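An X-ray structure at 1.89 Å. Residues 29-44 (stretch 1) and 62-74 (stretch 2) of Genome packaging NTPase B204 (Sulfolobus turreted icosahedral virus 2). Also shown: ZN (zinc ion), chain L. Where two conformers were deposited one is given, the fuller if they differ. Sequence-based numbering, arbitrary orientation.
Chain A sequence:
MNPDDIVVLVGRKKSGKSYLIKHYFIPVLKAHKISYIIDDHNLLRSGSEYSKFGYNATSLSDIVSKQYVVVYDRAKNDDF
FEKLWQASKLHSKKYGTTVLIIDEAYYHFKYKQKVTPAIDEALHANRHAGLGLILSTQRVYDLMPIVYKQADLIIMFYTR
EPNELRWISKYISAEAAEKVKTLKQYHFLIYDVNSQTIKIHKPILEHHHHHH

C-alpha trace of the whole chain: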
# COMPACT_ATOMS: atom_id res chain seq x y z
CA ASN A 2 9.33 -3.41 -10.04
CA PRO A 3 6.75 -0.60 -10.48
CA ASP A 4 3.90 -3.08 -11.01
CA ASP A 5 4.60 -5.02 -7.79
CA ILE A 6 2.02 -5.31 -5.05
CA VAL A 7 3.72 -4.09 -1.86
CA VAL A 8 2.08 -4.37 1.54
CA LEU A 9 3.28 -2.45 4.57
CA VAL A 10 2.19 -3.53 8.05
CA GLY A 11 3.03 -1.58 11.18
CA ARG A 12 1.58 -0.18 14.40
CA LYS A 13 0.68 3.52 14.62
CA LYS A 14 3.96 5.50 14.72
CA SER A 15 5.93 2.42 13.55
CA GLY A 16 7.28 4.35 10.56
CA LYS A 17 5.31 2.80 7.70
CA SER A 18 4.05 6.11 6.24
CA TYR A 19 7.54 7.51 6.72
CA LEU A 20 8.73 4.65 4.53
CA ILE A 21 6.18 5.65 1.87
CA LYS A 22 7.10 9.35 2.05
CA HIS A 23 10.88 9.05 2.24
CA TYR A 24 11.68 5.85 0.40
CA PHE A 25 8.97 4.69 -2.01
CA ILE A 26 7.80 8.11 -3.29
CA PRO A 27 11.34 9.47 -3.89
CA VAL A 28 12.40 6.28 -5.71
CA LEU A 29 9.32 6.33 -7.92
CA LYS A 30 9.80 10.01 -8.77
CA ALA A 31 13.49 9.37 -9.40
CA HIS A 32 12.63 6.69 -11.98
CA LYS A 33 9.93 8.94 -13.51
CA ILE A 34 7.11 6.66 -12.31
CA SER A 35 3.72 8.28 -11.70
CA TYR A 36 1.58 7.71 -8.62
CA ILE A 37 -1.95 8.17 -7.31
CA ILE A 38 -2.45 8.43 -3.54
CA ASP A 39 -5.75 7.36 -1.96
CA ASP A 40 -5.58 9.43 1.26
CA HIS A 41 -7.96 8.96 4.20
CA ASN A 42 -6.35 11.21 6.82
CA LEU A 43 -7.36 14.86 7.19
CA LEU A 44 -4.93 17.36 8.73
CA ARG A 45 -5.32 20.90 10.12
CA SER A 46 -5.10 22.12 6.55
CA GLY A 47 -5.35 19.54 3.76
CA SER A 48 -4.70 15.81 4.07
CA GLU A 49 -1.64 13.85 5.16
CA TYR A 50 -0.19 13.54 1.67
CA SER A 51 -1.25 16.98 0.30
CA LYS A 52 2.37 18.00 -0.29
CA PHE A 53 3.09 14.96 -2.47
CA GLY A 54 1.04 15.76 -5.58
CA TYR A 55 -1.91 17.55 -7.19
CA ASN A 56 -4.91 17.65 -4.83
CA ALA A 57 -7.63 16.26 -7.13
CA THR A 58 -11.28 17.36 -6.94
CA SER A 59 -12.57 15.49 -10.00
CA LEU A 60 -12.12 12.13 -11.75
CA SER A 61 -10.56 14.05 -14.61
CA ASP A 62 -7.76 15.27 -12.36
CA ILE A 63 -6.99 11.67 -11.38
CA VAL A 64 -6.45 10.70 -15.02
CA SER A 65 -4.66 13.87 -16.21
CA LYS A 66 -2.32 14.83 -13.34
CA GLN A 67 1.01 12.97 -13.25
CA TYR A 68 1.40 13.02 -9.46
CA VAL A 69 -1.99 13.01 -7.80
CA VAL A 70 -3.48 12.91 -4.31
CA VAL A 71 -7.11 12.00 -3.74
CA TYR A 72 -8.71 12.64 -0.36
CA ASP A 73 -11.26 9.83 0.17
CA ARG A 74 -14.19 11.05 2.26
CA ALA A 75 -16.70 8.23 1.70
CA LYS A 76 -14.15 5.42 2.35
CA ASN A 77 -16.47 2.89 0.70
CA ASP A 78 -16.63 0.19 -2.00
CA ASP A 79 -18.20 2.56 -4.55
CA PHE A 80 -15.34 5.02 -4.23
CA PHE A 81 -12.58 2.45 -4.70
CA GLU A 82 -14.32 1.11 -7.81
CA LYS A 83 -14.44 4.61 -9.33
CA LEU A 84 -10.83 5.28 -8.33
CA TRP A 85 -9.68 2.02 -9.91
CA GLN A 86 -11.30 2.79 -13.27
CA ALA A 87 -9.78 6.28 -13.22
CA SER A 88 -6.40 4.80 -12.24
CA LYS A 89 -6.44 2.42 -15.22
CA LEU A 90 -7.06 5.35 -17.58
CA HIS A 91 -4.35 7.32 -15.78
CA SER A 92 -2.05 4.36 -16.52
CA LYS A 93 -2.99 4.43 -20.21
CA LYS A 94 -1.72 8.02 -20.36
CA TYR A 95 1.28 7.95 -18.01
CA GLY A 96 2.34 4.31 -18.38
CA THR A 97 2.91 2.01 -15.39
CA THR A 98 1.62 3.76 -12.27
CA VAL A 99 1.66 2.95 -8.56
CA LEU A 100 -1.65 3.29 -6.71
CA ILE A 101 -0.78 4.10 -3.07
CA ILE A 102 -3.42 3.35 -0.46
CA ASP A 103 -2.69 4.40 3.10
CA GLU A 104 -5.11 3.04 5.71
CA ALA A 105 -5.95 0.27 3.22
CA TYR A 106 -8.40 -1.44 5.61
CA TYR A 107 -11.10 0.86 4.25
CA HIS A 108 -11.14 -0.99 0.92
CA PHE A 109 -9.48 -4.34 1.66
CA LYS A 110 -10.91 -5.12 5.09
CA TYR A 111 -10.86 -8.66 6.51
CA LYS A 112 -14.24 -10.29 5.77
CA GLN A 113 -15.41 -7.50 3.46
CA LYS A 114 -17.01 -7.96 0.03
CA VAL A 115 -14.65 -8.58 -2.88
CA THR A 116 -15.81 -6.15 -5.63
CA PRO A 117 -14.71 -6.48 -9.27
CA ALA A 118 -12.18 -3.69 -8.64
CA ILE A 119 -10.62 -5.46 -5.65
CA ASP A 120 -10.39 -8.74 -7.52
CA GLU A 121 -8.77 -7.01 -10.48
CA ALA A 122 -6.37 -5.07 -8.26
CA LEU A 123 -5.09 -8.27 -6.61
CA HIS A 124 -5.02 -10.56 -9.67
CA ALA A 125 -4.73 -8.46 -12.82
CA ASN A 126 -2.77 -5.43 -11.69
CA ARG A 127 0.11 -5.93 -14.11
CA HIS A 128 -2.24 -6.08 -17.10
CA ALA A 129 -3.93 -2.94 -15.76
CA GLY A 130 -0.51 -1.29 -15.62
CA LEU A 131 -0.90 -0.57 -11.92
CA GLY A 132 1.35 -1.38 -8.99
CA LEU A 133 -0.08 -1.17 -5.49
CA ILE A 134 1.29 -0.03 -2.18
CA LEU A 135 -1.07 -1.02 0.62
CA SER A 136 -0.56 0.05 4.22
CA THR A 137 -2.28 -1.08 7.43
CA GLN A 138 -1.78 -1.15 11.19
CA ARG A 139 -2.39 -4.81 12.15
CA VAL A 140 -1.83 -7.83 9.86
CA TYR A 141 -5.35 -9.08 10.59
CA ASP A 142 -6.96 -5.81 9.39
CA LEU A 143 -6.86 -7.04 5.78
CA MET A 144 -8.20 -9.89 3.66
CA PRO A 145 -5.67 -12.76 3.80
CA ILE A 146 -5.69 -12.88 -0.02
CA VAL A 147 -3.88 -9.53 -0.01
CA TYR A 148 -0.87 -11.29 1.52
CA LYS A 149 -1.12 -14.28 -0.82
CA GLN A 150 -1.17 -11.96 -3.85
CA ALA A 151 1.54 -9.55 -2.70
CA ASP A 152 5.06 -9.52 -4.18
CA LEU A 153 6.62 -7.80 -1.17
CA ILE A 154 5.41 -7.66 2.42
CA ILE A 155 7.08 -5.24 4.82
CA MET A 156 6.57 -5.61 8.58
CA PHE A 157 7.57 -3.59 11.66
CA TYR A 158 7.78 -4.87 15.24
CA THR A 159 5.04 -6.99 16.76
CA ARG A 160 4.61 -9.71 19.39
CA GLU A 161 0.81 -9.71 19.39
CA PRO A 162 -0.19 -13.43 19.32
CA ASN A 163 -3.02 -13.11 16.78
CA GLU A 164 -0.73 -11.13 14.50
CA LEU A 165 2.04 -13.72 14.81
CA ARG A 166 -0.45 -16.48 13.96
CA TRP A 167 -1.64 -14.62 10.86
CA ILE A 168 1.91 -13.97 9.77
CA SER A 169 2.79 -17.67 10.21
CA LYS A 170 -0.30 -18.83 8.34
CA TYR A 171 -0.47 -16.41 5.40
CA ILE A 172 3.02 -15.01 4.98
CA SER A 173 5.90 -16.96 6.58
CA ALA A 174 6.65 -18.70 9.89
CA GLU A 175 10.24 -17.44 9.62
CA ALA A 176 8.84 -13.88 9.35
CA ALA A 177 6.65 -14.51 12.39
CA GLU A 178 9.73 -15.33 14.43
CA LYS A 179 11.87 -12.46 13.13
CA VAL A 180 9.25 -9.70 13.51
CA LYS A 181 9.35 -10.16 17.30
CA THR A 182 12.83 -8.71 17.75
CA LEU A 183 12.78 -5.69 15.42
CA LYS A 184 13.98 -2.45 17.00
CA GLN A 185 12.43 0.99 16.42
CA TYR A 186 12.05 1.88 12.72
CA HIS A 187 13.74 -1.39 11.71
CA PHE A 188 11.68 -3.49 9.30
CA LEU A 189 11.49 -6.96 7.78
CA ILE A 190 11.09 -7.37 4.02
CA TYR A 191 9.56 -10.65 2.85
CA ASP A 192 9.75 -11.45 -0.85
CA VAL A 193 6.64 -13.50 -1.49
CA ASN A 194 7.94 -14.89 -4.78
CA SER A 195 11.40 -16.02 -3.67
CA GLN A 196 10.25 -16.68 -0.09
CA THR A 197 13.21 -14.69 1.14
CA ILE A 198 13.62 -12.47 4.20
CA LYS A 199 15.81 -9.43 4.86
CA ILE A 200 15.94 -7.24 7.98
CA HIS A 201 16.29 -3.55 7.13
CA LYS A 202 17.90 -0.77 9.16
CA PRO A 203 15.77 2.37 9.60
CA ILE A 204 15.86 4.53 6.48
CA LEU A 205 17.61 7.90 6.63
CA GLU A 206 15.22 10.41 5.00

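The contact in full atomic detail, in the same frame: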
# COMPACT_ATOMS: atom_id res chain seq x y z
N LEU A 29 10.23 6.30 -6.79
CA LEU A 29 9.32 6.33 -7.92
C LEU A 29 9.61 7.57 -8.75
O LEU A 29 9.88 7.45 -9.95
CB LEU A 29 7.87 6.33 -7.45
CG LEU A 29 7.49 5.00 -6.81
CD1 LEU A 29 6.05 5.03 -6.29
CD2 LEU A 29 7.69 3.88 -7.81
N LYS A 30 9.57 8.73 -8.10
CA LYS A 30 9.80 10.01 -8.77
C LYS A 30 11.16 10.04 -9.46
O LYS A 30 11.29 10.61 -10.55
CB LYS A 30 9.67 11.16 -7.79
CG LYS A 30 8.25 11.40 -7.30
CD LYS A 30 7.71 12.74 -7.77
CE LYS A 30 8.42 13.90 -7.12
NZ LYS A 30 8.10 15.17 -7.82
N ALA A 31 12.15 9.43 -8.84
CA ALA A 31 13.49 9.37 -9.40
C ALA A 31 13.51 8.56 -10.70
O ALA A 31 14.24 8.90 -11.65
CB ALA A 31 14.48 8.79 -8.40
N HIS A 32 12.72 7.50 -10.76
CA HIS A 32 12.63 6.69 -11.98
C HIS A 32 11.54 7.18 -12.94
O HIS A 32 11.20 6.48 -13.89
CB HIS A 32 12.39 5.22 -11.64
CG HIS A 32 13.60 4.52 -11.09
ND1 HIS A 32 14.19 4.88 -9.90
CD2 HIS A 32 14.32 3.48 -11.58
CE1 HIS A 32 15.23 4.08 -9.67
NE2 HIS A 32 15.33 3.23 -10.68
N LYS A 33 11.00 8.37 -12.69
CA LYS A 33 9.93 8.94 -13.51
C LYS A 33 8.68 8.05 -13.57
O LYS A 33 8.07 7.89 -14.64
CB LYS A 33 10.43 9.25 -14.93
N ILE A 34 8.31 7.49 -12.42
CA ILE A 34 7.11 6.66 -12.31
C ILE A 34 5.99 7.43 -11.60
O ILE A 34 6.19 7.93 -10.49
CB ILE A 34 7.42 5.34 -11.56
CG1 ILE A 34 8.35 4.47 -12.40
CG2 ILE A 34 6.14 4.59 -11.24
CD1 ILE A 34 9.13 3.44 -11.60
N SER A 35 4.83 7.51 -12.24
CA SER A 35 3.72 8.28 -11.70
C SER A 35 3.05 7.56 -10.53
O SER A 35 3.17 6.35 -10.37
CB SER A 35 2.67 8.54 -12.79
OG SER A 35 2.05 7.33 -13.19
N TYR A 36 2.35 8.33 -9.69
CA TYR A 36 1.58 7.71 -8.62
C TYR A 36 0.28 8.44 -8.31
O TYR A 36 0.14 9.65 -8.55
CB TYR A 36 2.43 7.51 -7.35
CG TYR A 36 3.04 8.78 -6.78
CD1 TYR A 36 2.25 9.72 -6.12
CD2 TYR A 36 4.40 9.01 -6.86
CE1 TYR A 36 2.81 10.87 -5.58
CE2 TYR A 36 4.96 10.16 -6.33
CZ TYR A 36 4.16 11.08 -5.70
OH TYR A 36 4.71 12.22 -5.16
N ILE A 37 -0.67 7.67 -7.79
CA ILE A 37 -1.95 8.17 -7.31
C ILE A 37 -2.06 7.77 -5.84
O ILE A 37 -1.93 6.58 -5.51
CB ILE A 37 -3.11 7.51 -8.09
CG1 ILE A 37 -2.93 7.70 -9.60
CG2 ILE A 37 -4.45 8.06 -7.62
CD1 ILE A 37 -3.88 6.86 -10.43
N ILE A 38 -2.29 8.75 -4.96
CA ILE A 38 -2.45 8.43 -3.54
C ILE A 38 -3.89 8.54 -3.06
O ILE A 38 -4.49 9.63 -3.10
CB ILE A 38 -1.56 9.33 -2.65
CG1 ILE A 38 -0.10 9.30 -3.12
CG2 ILE A 38 -1.68 8.92 -1.19
CD1 ILE A 38 0.81 10.27 -2.36
N ASP A 39 -4.43 7.42 -2.58
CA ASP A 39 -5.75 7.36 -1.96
C ASP A 39 -5.56 7.66 -0.47
O ASP A 39 -5.10 6.79 0.29
CB ASP A 39 -6.37 5.97 -2.20
CG ASP A 39 -7.71 5.76 -1.49
OD1 ASP A 39 -8.38 6.74 -1.11
OD2 ASP A 39 -8.11 4.59 -1.31
N ASP A 40 -5.89 8.88 -0.07
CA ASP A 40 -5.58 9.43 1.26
C ASP A 40 -6.84 9.53 2.13
O ASP A 40 -7.85 10.11 1.71
CB ASP A 40 -4.96 10.83 1.08
CG ASP A 40 -4.28 11.38 2.34
OD1 ASP A 40 -4.55 10.90 3.47
OD2 ASP A 40 -3.47 12.32 2.20
N HIS A 41 -6.79 8.97 3.34
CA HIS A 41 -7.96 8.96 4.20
C HIS A 41 -7.83 9.85 5.44
O HIS A 41 -8.79 9.99 6.21
CB HIS A 41 -8.28 7.52 4.62
CG HIS A 41 -8.42 6.58 3.46
ND1 HIS A 41 -7.38 5.79 3.01
CD2 HIS A 41 -9.45 6.35 2.62
CE1 HIS A 41 -7.78 5.09 1.96
NE2 HIS A 41 -9.03 5.42 1.70
N ASN A 42 -6.67 10.46 5.60
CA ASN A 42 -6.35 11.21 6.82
C ASN A 42 -6.33 12.72 6.63
O ASN A 42 -5.42 13.26 5.98
CB ASN A 42 -4.99 10.77 7.37
CG ASN A 42 -5.06 9.45 8.10
OD1 ASN A 42 -6.10 8.81 8.15
ND2 ASN A 42 -3.93 9.04 8.67
N LEU A 43 -7.31 13.40 7.21
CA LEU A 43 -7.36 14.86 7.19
C LEU A 43 -6.39 15.48 8.20
O LEU A 43 -6.19 14.95 9.29
CB LEU A 43 -8.77 15.37 7.47
CG LEU A 43 -9.73 15.41 6.28
CD1 LEU A 43 -11.05 16.08 6.67
CD2 LEU A 43 -9.07 16.12 5.10
N LEU A 44 -5.80 16.61 7.82
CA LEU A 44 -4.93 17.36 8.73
C LEU A 44 -5.57 18.69 9.10
O LEU A 44 -6.75 18.92 8.79
CB LEU A 44 -3.56 17.59 8.08
CG LEU A 44 -2.68 16.36 7.93
CD1 LEU A 44 -1.28 16.77 7.52
CD2 LEU A 44 -2.67 15.56 9.23
N ASP A 62 -9.06 15.00 -12.97
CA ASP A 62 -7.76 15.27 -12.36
C ASP A 62 -6.98 13.98 -12.10
O ASP A 62 -5.76 13.94 -12.28
CB ASP A 62 -7.93 16.02 -11.03
CG ASP A 62 -8.43 17.44 -11.22
OD1 ASP A 62 -8.50 17.91 -12.38
OD2 ASP A 62 -8.76 18.08 -10.19
N ILE A 63 -7.67 12.93 -11.68
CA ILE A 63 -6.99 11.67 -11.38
C ILE A 63 -6.32 11.12 -12.63
O ILE A 63 -5.18 10.67 -12.58
CB ILE A 63 -7.96 10.62 -10.80
CG1 ILE A 63 -8.63 11.18 -9.54
CG2 ILE A 63 -7.23 9.33 -10.47
CD1 ILE A 63 -9.59 10.20 -8.89
N VAL A 64 -7.02 11.18 -13.76
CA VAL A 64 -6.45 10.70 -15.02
C VAL A 64 -5.34 11.61 -15.58
O VAL A 64 -4.33 11.13 -16.07
CB VAL A 64 -7.56 10.51 -16.10
CG1 VAL A 64 -6.97 9.94 -17.39
CG2 VAL A 64 -8.66 9.61 -15.57
N SER A 65 -5.54 12.93 -15.50
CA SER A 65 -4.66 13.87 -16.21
C SER A 65 -3.40 14.31 -15.47
O SER A 65 -2.38 14.63 -16.10
CB SER A 65 -5.44 15.10 -16.70
OG SER A 65 -5.91 15.87 -15.61
N LYS A 66 -3.45 14.35 -14.14
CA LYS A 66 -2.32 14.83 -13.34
C LYS A 66 -1.32 13.72 -13.07
O LYS A 66 -1.69 12.63 -12.60
CB LYS A 66 -2.82 15.42 -12.02
CG LYS A 66 -3.76 16.63 -12.19
CD LYS A 66 -3.03 17.82 -12.80
CE LYS A 66 -3.99 18.98 -13.06
NZ LYS A 66 -5.09 18.54 -13.97
N GLN A 67 -0.04 13.99 -13.34
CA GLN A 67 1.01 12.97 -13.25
C GLN A 67 1.23 12.46 -11.82
O GLN A 67 1.30 11.25 -11.59
CB GLN A 67 2.33 13.49 -13.83
CG GLN A 67 3.43 12.44 -13.92
CD GLN A 67 4.75 13.01 -14.41
OE1 GLN A 67 5.01 14.21 -14.27
NE2 GLN A 67 5.60 12.16 -14.98
N TYR A 68 1.32 13.38 -10.87
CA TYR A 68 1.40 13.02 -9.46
C TYR A 68 0.17 13.55 -8.75
O TYR A 68 -0.05 14.76 -8.67
CB TYR A 68 2.70 13.56 -8.84
CG TYR A 68 3.92 12.96 -9.49
CD1 TYR A 68 4.30 11.65 -9.22
CD2 TYR A 68 4.68 13.68 -10.40
CE1 TYR A 68 5.41 11.08 -9.81
CE2 TYR A 68 5.80 13.12 -11.01
CZ TYR A 68 6.16 11.82 -10.71
OH TYR A 68 7.26 11.25 -11.30
N VAL A 69 -0.65 12.63 -8.24
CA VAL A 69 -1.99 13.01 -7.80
C VAL A 69 -2.36 12.43 -6.43
O VAL A 69 -2.03 11.29 -6.09
CB VAL A 69 -3.05 12.67 -8.89
CG1 VAL A 69 -2.94 11.23 -9.31
CG2 VAL A 69 -4.47 12.99 -8.42
N VAL A 70 -3.05 13.26 -5.65
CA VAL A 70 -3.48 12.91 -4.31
C VAL A 70 -4.98 13.09 -4.22
O VAL A 70 -5.51 14.17 -4.53
CB VAL A 70 -2.79 13.81 -3.26
CG1 VAL A 70 -3.27 13.47 -1.85
CG2 VAL A 70 -1.28 13.69 -3.37
N VAL A 71 -5.67 12.02 -3.82
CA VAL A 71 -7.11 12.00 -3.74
C VAL A 71 -7.52 11.83 -2.28
O VAL A 71 -7.28 10.78 -1.69
CB VAL A 71 -7.68 10.79 -4.51
CG1 VAL A 71 -9.18 10.95 -4.72
CG2 VAL A 71 -6.95 10.60 -5.84
N TYR A 72 -8.15 12.84 -1.69
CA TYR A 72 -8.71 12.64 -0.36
C TYR A 72 -10.02 11.85 -0.46
O TYR A 72 -10.94 12.27 -1.15
CB TYR A 72 -8.96 13.95 0.38
CG TYR A 72 -9.72 13.71 1.66
CD1 TYR A 72 -9.11 13.08 2.74
CD2 TYR A 72 -11.07 14.06 1.78
CE1 TYR A 72 -9.81 12.83 3.91
CE2 TYR A 72 -11.77 13.81 2.95
CZ TYR A 72 -11.14 13.19 4.01
OH TYR A 72 -11.82 12.94 5.18
N ASP A 73 -10.09 10.72 0.24
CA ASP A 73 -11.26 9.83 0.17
C ASP A 73 -12.16 10.00 1.39
O ASP A 73 -11.87 9.48 2.48
CB ASP A 73 -10.81 8.38 0.04
CG ASP A 73 -11.97 7.39 0.06
OD1 ASP A 73 -13.14 7.79 -0.12
OD2 ASP A 73 -11.70 6.19 0.25
N ARG A 74 -13.27 10.71 1.19
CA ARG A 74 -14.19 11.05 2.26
C ARG A 74 -15.15 9.91 2.58
O ARG A 74 -15.37 9.58 3.75
CB ARG A 74 -14.98 12.31 1.88
CG ARG A 74 -16.14 12.65 2.80
ZN ZN L . -9.94 5.24 -0.16

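Two neighbouring parallel strands, one ending at Asp40 and the other at Tyr72, lie at the centre of this contact, and two tyrosines of the second stretch, Tyr68 and Tyr72, cover the most surface, one near each end of the pairing. The strand axes run 12° apart and approach to 4.7 Å, and together the two stretches bury 916 Å².

Tyr68 makes the largest contribution. Its ring reaches back across the first stretch, past the start of the pairing, to the turn and helix that precede the first strand. Lys30 lies over one face of the ring: its CD is 3.6 Å from the centroid of the Tyr68 ring, 17° off the normal, a CH-pi contact. The chain continues over the same ring, placing Lys30 NZ 4.7 Å from the Tyr68 centroid in a cation-pi arrangement, so that both the aliphatic part and the charged end of the lysine use the aromatic surface. At the ring edge, Ile34 O lies 3.3 Å from Tyr68 CE1. Tyr36 comes close as well, with its CE2 3.3 Å from Tyr68 CD1. The two ring planes meet at 55° with centroids 4.8 Å apart, an oblique packing in which Tyr68 CD1 sits over a face of the Tyr36 ring.

Between the tyrosines, the backbones are joined by a regular ladder. Val69 N donates to Tyr36 O (3.1 Å), and Ile38 N to Val69 O (2.8 Å); Val71 N then donates to Ile38 O (2.8 Å), and Asp40 N to Val71 O (2.9 Å). Alternate residues on each strand thus bond through both their N and O atoms, as expected of parallel pairing. The residues between them turn their CA hydrogens to the partner strand instead, as where Ile37 CA lies 3.4 Å from Val69 O. On the sheet face that carries Ile37, Val69 and Val71, Ile37 packs against both valines, its CG1 3.5 Å from Val69 CG1 and its CG2 4.0 Å from Val71 CG2. Ile38 and Val70 meet on the other face, CD1 to CG2 at 4.1 Å.

Tyr72 projects from that same face as Ile38 and Val70, and its ring extends to the loop that follows the first strand. Leu43 covers one face of it, with CD2 3.8 Å from the Tyr72 centroid in a CH-pi contact, while Asn42 N approaches the ring edge, 4.3 Å from Tyr72 CE1. This loop is tied back to the strand by a hydrogen bond from Asn42 N to Asp40 OD1 (3.0 Å).

Asp73, also well covered by the other stretch, extends the ladder by one bond, from its N to Asp40 O at 2.7 Å, and joins the stretches through zinc. Its OD2 binds the ion at 2.0 Å from ZN. Asp39 chelates through OD1 and OD2, 2.4 and 2.3 Å from ZN, and His41 NE2 completes the local set at 2.1 Å from ZN; one further ligand comes from elsewhere in the structure. The 3.1 Å separation of His41 NE2 and Asp73 OD2 therefore reflects shared coordination rather than a hydrogen bond.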